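Local coordinates for putative uncharacterized protein (Ustilago maydis, PDB 4GNX) that probably serves as the large subunit of replication protein A, using a string of OB-fold domains to bind and protect single-stranded DNA, at residues C[21-26]-C[44-49]; C[73-78]-C[106-111]; C[140-145]-C[163-168]; C[170-175]-C[243-248]; C[274-279]-C[352-357]. One frame throughout, in Å; residues are numbered along the deposited sequence.

Contact 1. Residues C[21-26]-C[44-49]; sequences RVTSKS and NLLDDS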
# COMPACT_ATOMS: atom_id res chain seq x y z
N ARG C 21 -25.67 18.99 9.63
CA ARG C 21 -25.55 18.25 10.89
C ARG C 21 -24.18 17.66 11.10
O ARG C 21 -23.56 17.19 10.15
CB ARG C 21 -26.68 17.23 11.14
CG ARG C 21 -26.50 15.86 10.52
CD ARG C 21 -27.22 14.75 11.29
NE ARG C 21 -28.48 15.13 11.95
CZ ARG C 21 -29.62 15.41 11.33
NH1 ARG C 21 -29.68 15.40 10.00
NH2 ARG C 21 -30.70 15.72 12.04
N VAL C 22 -23.71 17.71 12.34
CA VAL C 22 -22.42 17.15 12.70
C VAL C 22 -22.55 15.65 12.73
O VAL C 22 -23.29 15.11 13.53
CB VAL C 22 -21.96 17.61 14.10
CG1 VAL C 22 -20.61 16.99 14.40
CG2 VAL C 22 -21.88 19.13 14.18
N THR C 23 -21.82 14.97 11.85
CA THR C 23 -21.84 13.53 11.82
C THR C 23 -20.76 12.93 12.70
O THR C 23 -20.95 11.84 13.23
CB THR C 23 -21.63 13.00 10.42
OG1 THR C 23 -20.37 13.46 9.95
CG2 THR C 23 -22.74 13.50 9.52
N SER C 24 -19.62 13.61 12.85
CA SER C 24 -18.58 13.16 13.78
C SER C 24 -17.69 14.29 14.23
O SER C 24 -17.55 15.31 13.54
CB SER C 24 -17.70 12.10 13.14
OG SER C 24 -16.83 12.72 12.22
N LYS C 25 -17.04 14.09 15.36
CA LYS C 25 -16.27 15.12 16.02
C LYS C 25 -15.01 14.50 16.59
O LYS C 25 -15.05 13.43 17.19
CB LYS C 25 -17.12 15.75 17.13
CG LYS C 25 -16.42 16.83 17.97
CD LYS C 25 -17.42 17.77 18.67
CE LYS C 25 -17.63 17.41 20.14
NZ LYS C 25 -18.00 18.58 20.99
N SER C 26 -13.89 15.15 16.39
CA SER C 26 -12.63 14.62 16.88
C SER C 26 -12.52 14.92 18.36
O SER C 26 -13.24 15.78 18.87
CB SER C 26 -11.49 15.31 16.17
OG SER C 26 -11.38 16.63 16.67
N ASN C 44 -17.04 16.69 11.22
CA ASN C 44 -17.49 16.43 9.88
C ASN C 44 -18.94 16.87 9.76
O ASN C 44 -19.71 16.76 10.72
CB ASN C 44 -17.31 14.95 9.48
CG ASN C 44 -15.87 14.62 9.08
OD1 ASN C 44 -14.96 15.45 9.19
ND2 ASN C 44 -15.65 13.40 8.60
N LEU C 45 -19.29 17.39 8.59
CA LEU C 45 -20.61 18.00 8.36
C LEU C 45 -21.28 17.46 7.11
O LEU C 45 -20.62 17.20 6.10
CB LEU C 45 -20.47 19.51 8.23
CG LEU C 45 -19.83 20.23 9.40
CD1 LEU C 45 -19.43 21.61 8.96
CD2 LEU C 45 -20.81 20.30 10.55
N LEU C 46 -22.60 17.32 7.18
CA LEU C 46 -23.39 16.70 6.13
C LEU C 46 -24.67 17.48 5.80
O LEU C 46 -25.36 17.97 6.71
CB LEU C 46 -23.79 15.29 6.57
CG LEU C 46 -24.90 14.60 5.76
CD1 LEU C 46 -24.32 13.98 4.49
CD2 LEU C 46 -25.62 13.57 6.62
N ASP C 47 -24.97 17.59 4.51
CA ASP C 47 -26.30 18.01 4.07
C ASP C 47 -26.71 17.29 2.78
O ASP C 47 -26.03 16.36 2.32
CB ASP C 47 -26.41 19.55 3.97
CG ASP C 47 -25.60 20.16 2.82
OD1 ASP C 47 -25.15 19.44 1.91
OD2 ASP C 47 -25.41 21.39 2.83
N ASP C 48 -27.84 17.72 2.21
CA ASP C 48 -28.36 17.23 0.92
C ASP C 48 -27.31 17.19 -0.17
O ASP C 48 -27.28 16.26 -0.97
CB ASP C 48 -29.50 18.12 0.42
CG ASP C 48 -30.21 18.86 1.54
OD1 ASP C 48 -29.56 19.19 2.57
OD2 ASP C 48 -31.43 19.12 1.39
N SER C 49 -26.45 18.21 -0.20
CA SER C 49 -25.48 18.34 -1.28
C SER C 49 -24.22 17.52 -1.05
O SER C 49 -23.58 17.11 -2.01
CB SER C 49 -25.15 19.80 -1.55
OG SER C 49 -24.59 20.43 -0.42
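D47 OD1 is the best-held polar atom here, gripped by three hydrogen bonds in the turn after the second strand. S49 N reaches D47 OD1 at 2.8 Å from above the carboxylate plane, closing an Asx turn; S49 OG comes in on its syn lone pair, and G50 N adds the third donor. The other carboxylate oxygen, OD2, takes I6 N, so this buried acid is fixed from both ends.

Upstream, the two strands lie antiparallel. R21 and L46 form a hydrogen-bonded pair, with R21 N to L46 O and L46 N to R21 O both in the carbonyl planes. V22 and L45 follow as a non-hydrogen-bonded pair, and V22 CG2 meets L45 CD2 obliquely at 4.0 Å. Next comes a beta bulge: N44 faces both T23 and S24, giving its N to S24 O at 2.7 Å and taking T23 N on its O at 3.0 Å, from above the carbonyl plane. The extra residue shifts the register in the OB fold's long first strand, within the barrel's first hairpin.

T23 OG1 sits between its own backbone N and carbonyl carbon (chi1 60°), which brings it to N44 CB at 3.4 Å and gives a weak bond to N44 O. The T23 and L46 side chains cross at about a right angle, T23 CG2 touching L46 CB at 3.6 Å. R21 turns its guanidinium elsewhere, NE bonding N71 O.

Contact 2. Residues C[73-78]-C[106-111]; sequences VYLISK and EECTDA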
# COMPACT_ATOMS: atom_id res chain seq x y z
N VAL C 73 -27.89 19.76 14.53
CA VAL C 73 -27.91 20.52 13.27
C VAL C 73 -27.64 22.00 13.51
O VAL C 73 -28.24 22.61 14.39
CB VAL C 73 -29.27 20.39 12.57
CG1 VAL C 73 -29.40 21.37 11.41
CG2 VAL C 73 -29.50 18.96 12.09
N TYR C 74 -26.76 22.59 12.71
CA TYR C 74 -26.32 23.95 12.98
C TYR C 74 -26.30 24.88 11.76
O TYR C 74 -26.14 24.44 10.62
CB TYR C 74 -24.93 23.94 13.60
CG TYR C 74 -24.80 23.14 14.87
CD1 TYR C 74 -24.63 21.75 14.84
CD2 TYR C 74 -24.83 23.77 16.12
CE1 TYR C 74 -24.50 21.02 16.01
CE2 TYR C 74 -24.70 23.04 17.29
CZ TYR C 74 -24.54 21.66 17.23
OH TYR C 74 -24.41 20.93 18.38
N LEU C 75 -26.46 26.17 12.05
CA LEU C 75 -26.22 27.25 11.11
C LEU C 75 -24.81 27.70 11.36
O LEU C 75 -24.49 28.22 12.43
CB LEU C 75 -27.15 28.43 11.40
CG LEU C 75 -28.54 28.47 10.79
CD1 LEU C 75 -29.52 29.12 11.77
CD2 LEU C 75 -28.52 29.22 9.47
N ILE C 76 -23.96 27.49 10.35
CA ILE C 76 -22.56 27.90 10.43
C ILE C 76 -22.31 28.96 9.36
O ILE C 76 -22.83 28.87 8.23
CB ILE C 76 -21.63 26.70 10.26
CG1 ILE C 76 -21.95 25.63 11.30
CG2 ILE C 76 -20.17 27.13 10.36
CD1 ILE C 76 -21.54 24.24 10.86
N SER C 77 -21.50 29.95 9.71
CA SER C 77 -21.37 31.15 8.91
C SER C 77 -20.06 31.88 9.16
O SER C 77 -19.59 31.96 10.29
CB SER C 77 -22.53 32.10 9.24
OG SER C 77 -22.75 33.01 8.19
N LYS C 78 -19.50 32.43 8.08
CA LYS C 78 -18.35 33.34 8.13
C LYS C 78 -17.09 32.66 8.66
O LYS C 78 -16.52 33.05 9.69
CB LYS C 78 -18.69 34.62 8.91
CG LYS C 78 -18.36 35.88 8.15
CD LYS C 78 -19.47 36.92 8.29
CE LYS C 78 -19.21 38.17 7.45
NZ LYS C 78 -19.09 37.87 6.00
N GLU C 106 -24.94 28.83 15.33
CA GLU C 106 -26.17 28.80 16.10
C GLU C 106 -26.97 27.56 15.70
O GLU C 106 -27.11 27.28 14.51
CB GLU C 106 -26.99 30.08 15.88
CG GLU C 106 -26.47 31.27 16.69
CD GLU C 106 -27.02 32.62 16.24
OE1 GLU C 106 -26.71 33.06 15.11
OE2 GLU C 106 -27.73 33.25 17.05
N GLU C 107 -27.46 26.82 16.69
CA GLU C 107 -28.19 25.57 16.46
C GLU C 107 -29.61 25.79 15.91
O GLU C 107 -30.26 26.78 16.23
CB GLU C 107 -28.22 24.72 17.73
CG GLU C 107 -28.89 23.37 17.53
CD GLU C 107 -28.69 22.41 18.69
OE1 GLU C 107 -28.82 21.19 18.47
OE2 GLU C 107 -28.41 22.88 19.82
N CYS C 108 -30.05 24.85 15.08
CA CYS C 108 -31.35 24.91 14.40
C CYS C 108 -32.44 24.12 15.12
O CYS C 108 -32.15 23.17 15.84
CB CYS C 108 -31.25 24.35 12.99
SG CYS C 108 -30.52 25.49 11.81
N THR C 109 -33.68 24.52 14.87
CA THR C 109 -34.86 23.85 15.41
C THR C 109 -35.48 22.91 14.35
O THR C 109 -36.15 21.95 14.71
CB THR C 109 -35.89 24.86 15.93
OG1 THR C 109 -35.22 26.06 16.34
CG2 THR C 109 -36.65 24.28 17.12
N ASP C 110 -35.25 23.21 13.07
CA ASP C 110 -35.64 22.31 11.98
C ASP C 110 -34.52 21.34 11.65
O ASP C 110 -33.39 21.75 11.41
CB ASP C 110 -35.98 23.10 10.71
CG ASP C 110 -37.20 23.96 10.86
OD1 ASP C 110 -37.45 24.44 11.98
OD2 ASP C 110 -37.90 24.15 9.85
N ALA C 111 -34.86 20.05 11.65
CA ALA C 111 -33.92 19.00 11.26
C ALA C 111 -34.35 18.33 9.94
O ALA C 111 -33.60 17.54 9.37
CB ALA C 111 -33.77 17.97 12.37
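The Y74 ring carries the E107 side chain over one face: E107 CG stands above it, and E107 CB lies 3.9 Å from Y74 CD2. E107 runs out extended, CG anti to its backbone N (chi1 -176°), which carries the chain across the ring; the carboxylate plane lies 15° from that of the ring. V22 CG2, from the neighbouring strand, approaches Y74 CE1 obliquely from the side of the ring plane opposite E107. Both polar tips are tied down outside the pair, Y74 OH to Q69 N and E107 OE1 to H72 ND1, which fixes how far each group can slide or swing.

Y74 and E107 are a non-hydrogen-bonded antiparallel pair. The bonds fall on either side of them. L75 and E106 exchange two, L75 N to E106 O at 2.8 Å and E106 N to L75 O at 3.0 Å, both in the carbonyl planes. Beyond E107 the strand geometry ends, yet C108 N still donates to V73 O at 3.0 Å and nearly straight (174°), though from above the carbonyl plane.

On the face away from the tyrosine, C108 wedges between two apolar side chains. Its SG lies 3.7 Å from L75 CG, while its CB meets V73 CG1 at 3.8 Å. V73 CG2 reaches on to A111 CB, loosely at 4.4 Å, as the chain leaves toward the next domain. The result is a short edge strand laid antiparallel against strand 73-77, itself the neighbour of the long first strand in the N-terminal OB-fold sheet.

Contact 3. Residues C[140-145]-C[163-168]; sequences GILDSY and RELTLV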
# COMPACT_ATOMS: atom_id res chain seq x y z
N GLY C 140 -25.51 -3.83 17.62
CA GLY C 140 -25.62 -4.99 18.50
C GLY C 140 -25.74 -4.62 19.96
O GLY C 140 -25.61 -3.45 20.33
N ILE C 141 -26.00 -5.63 20.79
CA ILE C 141 -26.07 -5.44 22.24
C ILE C 141 -24.66 -5.43 22.79
O ILE C 141 -23.84 -6.27 22.41
CB ILE C 141 -26.89 -6.56 22.93
CG1 ILE C 141 -28.32 -6.67 22.35
CG2 ILE C 141 -26.91 -6.37 24.45
CD1 ILE C 141 -29.32 -5.63 22.83
N LEU C 142 -24.38 -4.46 23.66
CA LEU C 142 -23.17 -4.47 24.48
C LEU C 142 -23.33 -5.52 25.58
O LEU C 142 -24.28 -5.47 26.36
CB LEU C 142 -22.91 -3.10 25.11
CG LEU C 142 -21.82 -3.04 26.19
CD1 LEU C 142 -20.44 -3.08 25.57
CD2 LEU C 142 -21.98 -1.81 27.08
N ASP C 143 -22.40 -6.46 25.63
CA ASP C 143 -22.42 -7.51 26.64
C ASP C 143 -21.67 -7.05 27.90
O ASP C 143 -22.22 -7.05 29.01
CB ASP C 143 -21.82 -8.80 26.08
CG ASP C 143 -21.69 -9.88 27.12
OD1 ASP C 143 -22.73 -10.45 27.52
OD2 ASP C 143 -20.54 -10.15 27.54
N SER C 144 -20.42 -6.64 27.70
CA SER C 144 -19.55 -6.16 28.75
C SER C 144 -18.47 -5.30 28.10
O SER C 144 -18.39 -5.21 26.86
CB SER C 144 -18.90 -7.34 29.49
OG SER C 144 -18.16 -8.15 28.59
N TYR C 145 -17.64 -4.67 28.92
CA TYR C 145 -16.53 -3.91 28.38
C TYR C 145 -15.29 -4.05 29.24
O TYR C 145 -15.38 -4.19 30.46
CB TYR C 145 -16.91 -2.44 28.22
CG TYR C 145 -17.51 -1.80 29.44
CD1 TYR C 145 -18.88 -1.89 29.69
CD2 TYR C 145 -16.72 -1.06 30.32
CE1 TYR C 145 -19.45 -1.29 30.80
CE2 TYR C 145 -17.28 -0.44 31.43
CZ TYR C 145 -18.64 -0.57 31.66
OH TYR C 145 -19.21 0.03 32.77
N ARG C 163 -9.98 1.02 25.25
CA ARG C 163 -10.91 0.12 25.94
C ARG C 163 -11.65 -0.80 24.96
O ARG C 163 -11.86 -0.44 23.81
CB ARG C 163 -11.90 0.90 26.82
CG ARG C 163 -13.04 0.06 27.36
CD ARG C 163 -13.95 0.83 28.31
NE ARG C 163 -13.42 0.78 29.67
CZ ARG C 163 -13.11 1.85 30.39
NH1 ARG C 163 -13.31 3.06 29.89
NH2 ARG C 163 -12.63 1.69 31.61
N GLU C 164 -12.03 -1.99 25.44
CA GLU C 164 -12.65 -3.00 24.60
C GLU C 164 -14.06 -3.35 25.03
O GLU C 164 -14.32 -3.56 26.21
CB GLU C 164 -11.79 -4.26 24.56
CG GLU C 164 -10.58 -4.09 23.66
CD GLU C 164 -9.98 -5.39 23.21
OE1 GLU C 164 -10.53 -6.46 23.56
OE2 GLU C 164 -8.97 -5.35 22.48
N LEU C 165 -14.96 -3.42 24.05
CA LEU C 165 -16.35 -3.79 24.27
C LEU C 165 -16.63 -5.11 23.57
O LEU C 165 -16.05 -5.39 22.53
CB LEU C 165 -17.30 -2.74 23.68
CG LEU C 165 -16.95 -1.26 23.59
CD1 LEU C 165 -18.05 -0.53 22.84
CD2 LEU C 165 -16.74 -0.62 24.95
N THR C 166 -17.52 -5.90 24.15
CA THR C 166 -17.98 -7.13 23.51
C THR C 166 -19.40 -6.90 22.96
O THR C 166 -20.31 -6.55 23.72
CB THR C 166 -17.96 -8.34 24.47
OG1 THR C 166 -16.70 -8.39 25.14
CG2 THR C 166 -18.18 -9.65 23.72
N LEU C 167 -19.56 -7.08 21.66
CA LEU C 167 -20.85 -6.86 20.99
C LEU C 167 -21.40 -8.17 20.51
O LEU C 167 -20.64 -9.05 20.12
CB LEU C 167 -20.69 -5.91 19.82
CG LEU C 167 -20.11 -4.55 20.18
CD1 LEU C 167 -19.71 -3.83 18.90
CD2 LEU C 167 -21.11 -3.73 20.98
N VAL C 168 -22.73 -8.28 20.51
CA VAL C 168 -23.43 -9.53 20.22
C VAL C 168 -24.69 -9.24 19.38
O VAL C 168 -25.36 -8.22 19.59
CB VAL C 168 -23.83 -10.24 21.54
CG1 VAL C 168 -24.97 -11.21 21.33
CG2 VAL C 168 -22.63 -10.95 22.15
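Strands 135-152 and 159-168 form the first hairpin of the second OB-fold domain, held here by four backbone hydrogen bonds. I141 and V168 satisfy each other twice over: I141 N reaches V168 O at 2.9 Å and V168 N reaches I141 O at 3.0 Å. L142 and L167 come next as a non-hydrogen-bonded pair, so the backbone of L142 turns outward to P197. Then a beta bulge sets T166 against two residues. T166 O takes D143 N at 2.8 Å, almost straight (177°) and nearly along the C=O axis, while T166 N gives to S144 O at 2.9 Å.

S144 OG turns to its neighbour, donating to D143 OD2 from above the carboxylate plane at 3.3 Å; the backbone O of D143 accepts from K196 NZ. Other polar side chains bond beyond the pair: E164 OE2 takes a salt bridge from K162 and the backbone N of A265, R163 NE bonds G146 O, and Y145 OH bonds D194 OD1.

The apolar face carries L142, L165, L167 and Y145. The L142 and L165 side chains cross at about a right angle, L142 CD1 3.7 Å from L165 CB. Y145, its CG crowded between backbone N and carbonyl carbon (chi1 51°), runs alongside R163 with ring and guanidinium 88° apart, and R163 NE sits at the ring edge, 3.8 Å from Y145 CD2.

Contact 4. Residues C[170-175]-C[243-248]; sequences QGNRSV and AHAQFQ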
# COMPACT_ATOMS: atom_id res chain seq x y z
N GLN C 170 -28.13 -11.42 16.89
CA GLN C 170 -28.94 -12.62 16.64
C GLN C 170 -28.11 -13.77 16.07
O GLN C 170 -28.48 -14.93 16.22
CB GLN C 170 -30.10 -12.31 15.68
CG GLN C 170 -30.90 -11.05 15.99
CD GLN C 170 -30.30 -9.78 15.36
OE1 GLN C 170 -29.11 -9.71 15.08
NE2 GLN C 170 -31.14 -8.78 15.15
N GLY C 171 -27.00 -13.43 15.42
CA GLY C 171 -26.10 -14.42 14.86
C GLY C 171 -25.47 -15.34 15.89
O GLY C 171 -24.88 -16.36 15.53
N ASN C 172 -25.62 -14.98 17.17
CA ASN C 172 -25.03 -15.71 18.31
C ASN C 172 -23.50 -15.68 18.33
O ASN C 172 -22.86 -16.54 18.94
CB ASN C 172 -25.55 -17.15 18.41
CG ASN C 172 -26.88 -17.26 19.12
OD1 ASN C 172 -27.77 -16.42 18.94
ND2 ASN C 172 -27.04 -18.29 19.95
N ARG C 173 -22.93 -14.69 17.64
CA ARG C 173 -21.49 -14.51 17.60
C ARG C 173 -21.13 -13.17 18.23
O ARG C 173 -21.83 -12.18 18.02
CB ARG C 173 -20.96 -14.61 16.17
CG ARG C 173 -21.10 -15.99 15.54
CD ARG C 173 -20.08 -16.24 14.44
NE ARG C 173 -18.71 -16.28 14.96
CZ ARG C 173 -18.07 -17.38 15.32
NH1 ARG C 173 -18.65 -18.57 15.20
NH2 ARG C 173 -16.83 -17.30 15.79
N SER C 174 -20.05 -13.17 19.01
CA SER C 174 -19.57 -11.96 19.66
C SER C 174 -18.25 -11.50 19.06
O SER C 174 -17.45 -12.32 18.60
CB SER C 174 -19.42 -12.18 21.17
OG SER C 174 -18.19 -12.82 21.47
N VAL C 175 -18.03 -10.18 19.07
CA VAL C 175 -16.84 -9.58 18.47
C VAL C 175 -16.30 -8.47 19.37
O VAL C 175 -17.07 -7.77 20.03
CB VAL C 175 -17.12 -9.05 17.04
CG1 VAL C 175 -18.01 -7.81 17.06
CG2 VAL C 175 -15.82 -8.77 16.30
N ALA C 243 -30.21 -13.07 26.51
CA ALA C 243 -29.53 -13.29 27.78
C ALA C 243 -29.84 -14.68 28.35
O ALA C 243 -29.87 -14.87 29.57
CB ALA C 243 -29.88 -12.19 28.78
N HIS C 244 -30.08 -15.64 27.46
CA HIS C 244 -30.38 -17.04 27.82
C HIS C 244 -29.41 -18.01 27.17
O HIS C 244 -29.01 -18.99 27.80
CB HIS C 244 -31.82 -17.41 27.45
CG HIS C 244 -32.88 -16.67 28.25
ND1 HIS C 244 -33.70 -17.30 29.12
CD2 HIS C 244 -33.25 -15.33 28.26
CE1 HIS C 244 -34.54 -16.41 29.67
NE2 HIS C 244 -34.27 -15.20 29.14
N ALA C 245 -29.03 -17.76 25.92
CA ALA C 245 -28.11 -18.64 25.19
C ALA C 245 -26.67 -18.14 25.28
O ALA C 245 -26.41 -17.04 25.77
CB ALA C 245 -28.54 -18.77 23.73
N GLN C 246 -25.74 -18.96 24.81
CA GLN C 246 -24.31 -18.62 24.84
C GLN C 246 -23.78 -18.28 23.45
O GLN C 246 -24.43 -18.58 22.44
CB GLN C 246 -23.51 -19.75 25.49
CG GLN C 246 -23.84 -19.97 26.96
CD GLN C 246 -23.10 -21.15 27.56
OE1 GLN C 246 -22.10 -21.61 27.02
NE2 GLN C 246 -23.59 -21.63 28.70
N PHE C 247 -22.60 -17.66 23.39
CA PHE C 247 -22.11 -17.06 22.16
C PHE C 247 -20.73 -17.54 21.68
O PHE C 247 -20.14 -18.43 22.28
CB PHE C 247 -22.13 -15.53 22.29
CG PHE C 247 -23.46 -14.98 22.73
CD1 PHE C 247 -23.61 -14.39 23.98
CD2 PHE C 247 -24.58 -15.08 21.90
CE1 PHE C 247 -24.84 -13.89 24.39
CE2 PHE C 247 -25.81 -14.58 22.30
CZ PHE C 247 -25.94 -13.98 23.55
N GLN C 248 -20.25 -16.95 20.58
CA GLN C 248 -18.99 -17.34 19.93
C GLN C 248 -17.96 -16.20 19.88
O GLN C 248 -18.29 -15.09 19.49
CB GLN C 248 -19.28 -17.83 18.51
CG GLN C 248 -19.68 -19.30 18.42
CD GLN C 248 -18.53 -20.21 18.03
OE1 GLN C 248 -17.36 -19.92 18.31
NE2 GLN C 248 -18.85 -21.32 17.37
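Q248 gives up more surface than any other residue here, and it works at both ends. Q248 O is held by two donors of S174: S174 N comes in the carbonyl plane at 2.6 Å, and S174 OG approaches from above that plane at 3.0 Å. The serine hydroxyl gets there by standing between its own backbone N and carbonyl carbon. On the side-chain side, Q248 CB rests over the centre of the R173 guanidinium, 3.4 Å from R173 CZ. Q248 then bends at chi2 (-99°), so its amide runs alongside the guanidinium, the two planes 37° apart, with Q248 CD 3.3 Å from R173 NH1. R173 also makes a cation-pi contact with Y250, two residues further along the same linker.

N172 is the second large contributor; its backbone O does the polar work. N172 O accepts a weak, bent bond from Q248 N at 3.1 Å and lies in plane at the edge of the F247 ring, whose CD2 is 3.7 Å from N172 CA. That ring packs on V168 beyond the turn. N172 itself has a positive phi (65°), a left-handed conformation that helps turn the chain into strand 174-180.

This is a surface contact in the second OB-fold domain: the loop leaving helix 229-242 runs extended over the turn between strands 159-168 and 174-180, on its way to the C-terminal domain.

Contact 5. Residues C[274-279]-C[352-357]; sequences TIVQVK and DATGQM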
# COMPACT_ATOMS: atom_id res chain seq x y z
N THR C 274 7.23 -0.47 6.74
CA THR C 274 8.41 -0.34 5.91
C THR C 274 9.63 -0.75 6.75
O THR C 274 9.56 -0.78 7.99
CB THR C 274 8.59 1.08 5.35
OG1 THR C 274 9.00 1.97 6.41
CG2 THR C 274 7.29 1.57 4.73
N ILE C 275 10.73 -1.07 6.09
CA ILE C 275 11.94 -1.51 6.76
C ILE C 275 12.41 -0.47 7.80
O ILE C 275 12.90 -0.82 8.90
CB ILE C 275 13.04 -1.82 5.73
CG1 ILE C 275 12.63 -3.04 4.89
CG2 ILE C 275 14.39 -2.00 6.41
CD1 ILE C 275 13.42 -3.20 3.61
N VAL C 276 12.26 0.82 7.48
CA VAL C 276 12.66 1.82 8.43
C VAL C 276 11.76 1.75 9.67
O VAL C 276 12.25 1.86 10.79
CB VAL C 276 12.72 3.23 7.83
CG1 VAL C 276 11.33 3.75 7.48
CG2 VAL C 276 13.40 4.17 8.80
N GLN C 277 10.46 1.53 9.45
CA GLN C 277 9.51 1.44 10.56
C GLN C 277 9.85 0.26 11.46
O GLN C 277 9.93 0.42 12.68
CB GLN C 277 8.08 1.33 10.07
CG GLN C 277 7.56 2.62 9.48
CD GLN C 277 6.19 2.47 8.88
OE1 GLN C 277 5.91 1.51 8.16
NE2 GLN C 277 5.32 3.42 9.16
N VAL C 278 10.10 -0.90 10.85
CA VAL C 278 10.44 -2.09 11.60
C VAL C 278 11.61 -1.85 12.54
O VAL C 278 11.49 -2.16 13.73
CB VAL C 278 10.75 -3.28 10.68
CG1 VAL C 278 11.17 -4.51 11.50
CG2 VAL C 278 9.54 -3.61 9.82
N LYS C 279 12.70 -1.27 12.04
CA LYS C 279 13.87 -0.93 12.87
C LYS C 279 13.62 0.21 13.86
O LYS C 279 14.01 0.10 15.02
CB LYS C 279 15.07 -0.62 11.99
CG LYS C 279 15.56 -1.79 11.16
CD LYS C 279 16.06 -1.28 9.82
CE LYS C 279 16.99 -2.27 9.13
NZ LYS C 279 18.28 -2.40 9.85
N ASP C 352 13.78 -1.87 0.39
CA ASP C 352 12.74 -1.01 -0.17
C ASP C 352 13.30 0.40 -0.22
O ASP C 352 14.52 0.58 -0.18
CB ASP C 352 11.44 -1.11 0.63
CG ASP C 352 11.55 -0.58 2.09
OD1 ASP C 352 12.62 -0.04 2.50
OD2 ASP C 352 10.52 -0.72 2.83
N ALA C 353 12.43 1.42 -0.28
CA ALA C 353 12.91 2.81 -0.38
C ALA C 353 13.35 3.41 0.95
O ALA C 353 13.92 4.51 0.98
CB ALA C 353 11.89 3.69 -1.05
N THR C 354 13.11 2.69 2.05
CA THR C 354 13.41 3.20 3.39
C THR C 354 14.64 2.53 4.01
O THR C 354 15.11 2.95 5.05
CB THR C 354 12.20 3.01 4.32
OG1 THR C 354 11.87 1.61 4.42
CG2 THR C 354 10.98 3.80 3.80
N GLY C 355 15.15 1.50 3.36
CA GLY C 355 16.26 0.74 3.91
C GLY C 355 16.42 -0.69 3.42
O GLY C 355 15.74 -1.16 2.50
N GLN C 356 17.34 -1.40 4.05
CA GLN C 356 17.67 -2.75 3.65
C GLN C 356 17.66 -3.65 4.90
O GLN C 356 18.00 -3.22 5.99
CB GLN C 356 18.98 -2.71 2.84
CG GLN C 356 20.10 -3.63 3.29
CD GLN C 356 20.71 -3.22 4.61
OE1 GLN C 356 21.17 -2.08 4.77
NE2 GLN C 356 20.72 -4.15 5.57
N MET C 357 17.26 -4.89 4.75
CA MET C 357 17.11 -5.75 5.91
C MET C 357 17.33 -7.23 5.60
O MET C 357 16.91 -7.72 4.55
CB MET C 357 15.72 -5.53 6.49
CG MET C 357 15.12 -6.70 7.25
SD MET C 357 13.32 -6.59 7.21
CE MET C 357 13.08 -5.28 8.41
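A capped helix start docked on a tight hairpin turn makes this contact. T274 is the N-cap of helix 275-280 and forms a capping box with Q277: T274 N bonds Q277 OE1 on a lone pair at 2.8 Å, and T274 OG1 accepts a weak bond from Q277 N. The next two amides of the helix turn to the hairpin instead. I275 N points almost straight (174°) at the syn lone pair of D352 OD2, 3.3 Å away, and V276 N donates to T354 OG1 at 3.2 Å.

The acceptors are themselves fixed by an Asx turn. D352 OD1 takes T354 N and T354 OG1, at 2.8 and 2.6 Å, both from above the carboxylate plane, so the T354 hydroxyl donates a hydrogen bond to D352 OD1 while it accepts one from V276 N. A carboxylate at a helix N-terminus is probably stabilised as the anion.

The turn joins strands 341-352 and 355-362 of the C-terminal OB-fold domain, and its outer side packs on another subunit, A353 against P11 of that chain. Apolar packing continues along the strand. I275 slides past D352, with CD1 3.3 Å from G355 O, and lays CG2 on M357 CB at 3.8 Å. M357 bends at chi3 (-76°) to put its CE against V278 CG1, 3.7 Å away, the two side chains crossing at about a right angle.

How the contacts relate
Along the chain the five contacts come in series, two in the first OB-fold domain, two in the second and one in the third. Contacts 1 and 2, centres about 12 Å apart, share a sheet in which strands 17-30 and 73-77 are neighbours, and their side chains touch. Contacts 3 and 4 are about 11 Å apart between centres and touch through adjacent strands 159-168 and 174-180. Contact 1 and contact 3 hold equivalent first hairpins in separate domains, about 26 Å apart between centres. Contact 5 lies across the chain's centre, about 38 Å from contact 3 between centres. Such spacing is consistent with linked domains binding successive parts of one DNA strand.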